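Local structure of N-acetylmuramoyl-L-alanine amidase AmiD (3D2Y) at residues I176-D181 and E252-K257. The protein is a zinc-dependent amidase of the outer membrane that hydrolyses the link between N-acetylmuramoyl residues and L-amino acids in cell-wall glycopeptides. Sequence-based numbering, arbitrary orientation.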
loop_
_atom_site.group_PDB
_atom_site.type_symbol
_atom_site.label_atom_id
_atom_site.label_comp_id
_atom_site.label_asym_id
_atom_site.label_seq_id
_atom_site.Cartn_x
_atom_site.Cartn_y
_atom_site.Cartn_z
ATOM N N ILE A 176 -0.900 -11.360 -4.027
ATOM C CA ILE A 176 -0.816 -9.895 -3.960
ATOM C C ILE A 176 -0.593 -9.374 -2.540
ATOM O O ILE A 176 -1.524 -9.278 -1.737
ATOM C CB ILE A 176 -2.047 -9.209 -4.545
ATOM C CG1 ILE A 176 -2.340 -9.747 -5.968
ATOM C CG2 ILE A 176 -1.890 -7.645 -4.499
ATOM C CD1 ILE A 176 -3.739 -9.374 -6.496
ATOM N N GLY A 177 0.632 -8.951 -2.283
ATOM C CA GLY A 177 1.010 -8.374 -0.981
ATOM C C GLY A 177 1.496 -9.369 0.059
ATOM O O GLY A 177 1.389 -10.602 -0.100
ATOM N N ALA A 178 2.017 -8.804 1.141
ATOM C CA ALA A 178 2.697 -9.522 2.246
ATOM C C ALA A 178 1.697 -10.063 3.269
ATOM O O ALA A 178 0.695 -9.425 3.607
ATOM C CB ALA A 178 3.671 -8.558 2.958
ATOM N N TRP A 179 1.951 -11.262 3.757
ATOM C CA TRP A 179 1.171 -11.772 4.906
ATOM C C TRP A 179 2.068 -12.744 5.651
ATOM O O TRP A 179 2.780 -13.506 4.996
ATOM C CB TRP A 179 -0.122 -12.441 4.442
ATOM C CG TRP A 179 -1.147 -12.560 5.524
ATOM C CD1 TRP A 179 -1.426 -13.684 6.278
ATOM C CD2 TRP A 179 -2.006 -11.519 6.017
ATOM N NE1 TRP A 179 -2.435 -13.402 7.188
ATOM C CE2 TRP A 179 -2.786 -12.080 7.063
ATOM C CE3 TRP A 179 -2.189 -10.162 5.685
ATOM C CZ2 TRP A 179 -3.765 -11.334 7.763
ATOM C CZ3 TRP A 179 -3.135 -9.423 6.402
ATOM C CH2 TRP A 179 -3.904 -10.011 7.429
ATOM N N PRO A 180 2.041 -12.709 7.008
ATOM C CA PRO A 180 2.868 -13.574 7.840
ATOM C C PRO A 180 2.394 -15.041 7.817
ATOM O O PRO A 180 1.188 -15.311 7.649
ATOM C CB PRO A 180 2.705 -12.962 9.235
ATOM C CG PRO A 180 1.377 -12.346 9.219
ATOM C CD PRO A 180 1.185 -11.829 7.829
ATOM N N ASP A 181 3.340 -15.973 7.952
ATOM C CA ASP A 181 2.975 -17.380 8.089
ATOM C C ASP A 181 2.414 -17.593 9.488
ATOM O O ASP A 181 3.070 -17.260 10.488
ATOM C CB ASP A 181 4.178 -18.291 7.820
ATOM C CG ASP A 181 4.661 -18.220 6.364
ATOM O OD1 ASP A 181 3.907 -17.743 5.477
ATOM O OD2 ASP A 181 5.817 -18.641 6.106
ATOM N N GLU A 252 7.188 -9.381 13.846
ATOM C CA GLU A 252 8.332 -10.294 13.895
ATOM C C GLU A 252 8.320 -11.325 12.782
ATOM O O GLU A 252 9.381 -11.600 12.175
ATOM C CB GLU A 252 8.447 -10.968 15.271
ATOM C CG GLU A 252 8.938 -10.003 16.377
ATOM C CD GLU A 252 8.988 -10.626 17.780
ATOM O OE1 GLU A 252 7.970 -11.206 18.227
ATOM O OE2 GLU A 252 10.067 -10.546 18.426
ATOM N N ALA A 253 7.134 -11.894 12.523
ATOM C CA ALA A 253 6.947 -12.857 11.428
ATOM C C ALA A 253 7.055 -12.214 10.027
ATOM O O ALA A 253 7.673 -12.805 9.117
ATOM C CB ALA A 253 5.649 -13.603 11.574
ATOM N N LEU A 254 6.460 -11.035 9.828
ATOM C CA LEU A 254 6.754 -10.234 8.622
ATOM C C LEU A 254 8.233 -9.935 8.348
ATOM O O LEU A 254 8.721 -10.140 7.222
ATOM C CB LEU A 254 5.972 -8.909 8.636
ATOM C CG LEU A 254 4.471 -9.084 8.419
ATOM C CD1 LEU A 254 3.790 -7.815 8.892
ATOM C CD2 LEU A 254 4.124 -9.442 6.956
ATOM N N LEU A 255 8.958 -9.506 9.380
ATOM C CA LEU A 255 10.369 -9.240 9.240
ATOM C C LEU A 255 11.201 -10.497 8.898
ATOM O O LEU A 255 12.100 -10.473 8.054
ATOM C CB LEU A 255 10.910 -8.518 10.485
ATOM C CG LEU A 255 10.556 -7.030 10.552
ATOM C CD1 LEU A 255 10.745 -6.503 11.998
ATOM C CD2 LEU A 255 11.335 -6.196 9.504
ATOM N N GLU A 256 10.889 -11.591 9.552
ATOM C CA GLU A 256 11.496 -12.864 9.227
ATOM C C GLU A 256 11.301 -13.300 7.758
ATOM O O GLU A 256 12.239 -13.737 7.075
ATOM C CB GLU A 256 10.940 -13.909 10.204
ATOM C CG GLU A 256 11.413 -15.296 9.919
ATOM C CD GLU A 256 10.889 -16.264 10.925
ATOM O OE1 GLU A 256 11.600 -16.515 11.892
ATOM O OE2 GLU A 256 9.737 -16.741 10.774
ATOM N N LYS A 257 10.074 -13.181 7.268
ATOM C CA LYS A 257 9.736 -13.619 5.920
ATOM C C LYS A 257 10.171 -12.674 4.780
ATOM O O LYS A 257 10.625 -13.140 3.723
ATOM C CB LYS A 257 8.239 -13.922 5.858
ATOM C CG LYS A 257 7.764 -14.642 4.582
ATOM C CD LYS A 257 6.276 -14.963 4.667
ATOM C CE LYS A 257 5.768 -15.531 3.337
ATOM N NZ LYS A 257 4.270 -15.718 3.291
HETATM O O HOH W 1 6.223 -15.399 8.487
#
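Lys257 turns its CG anti to the backbone N (chi1 -169°) and runs fully extended from there, so that its ammonium reaches the backbone of Trp179 and the carboxylate of Asp181; Asp181 holds CG anti to its carbonyl carbon (chi1 -66°), which puts OD1 beside the ammonium. The contact fastens the loop between helices 168-173 and 182-189, which probably leads from the zinc amidase fold into a C-terminal helical domain, onto helix 245-258, the last of the chain and probably part of that domain with helices 200-210 and 220-234. NZ of Lys257 donates to O of Trp179 at 3.2 Å, almost in line with the carbonyl (172°), and forms a salt bridge of 3.0 Å with OD1 of Asp181, approached on the syn side but well off the carboxylate plane. The Asp181 and Lys257 side chains, both exposed, cross at about a right angle.

Deeper in, contacts are apolar. CD2 of Leu254 lies against the extended run Ala178-Pro180, 3.9 Å from CD of Pro180 and 4.1 Å from CB of Ala178, while CB of Ala253 meets CB of Pro180 at 3.8 Å. Val185 of helix 182-189 touches both Pro180 and Ala253, and Tyr210 of helix 200-210 packs on Ala178 and Leu254. The indole of Trp179 lies against helix 168-173 (Trp168, Gln169, Ala172); CD of Pro180 sits 3.3 Å above one of its faces, offset toward the ring's rim, and so meets Trp179 as well as Leu254. Where helix 182-189 is about to start, one water bridges the segments, accepting from N of Asp181 and donating to O of Ala253, both at 3.0 Å.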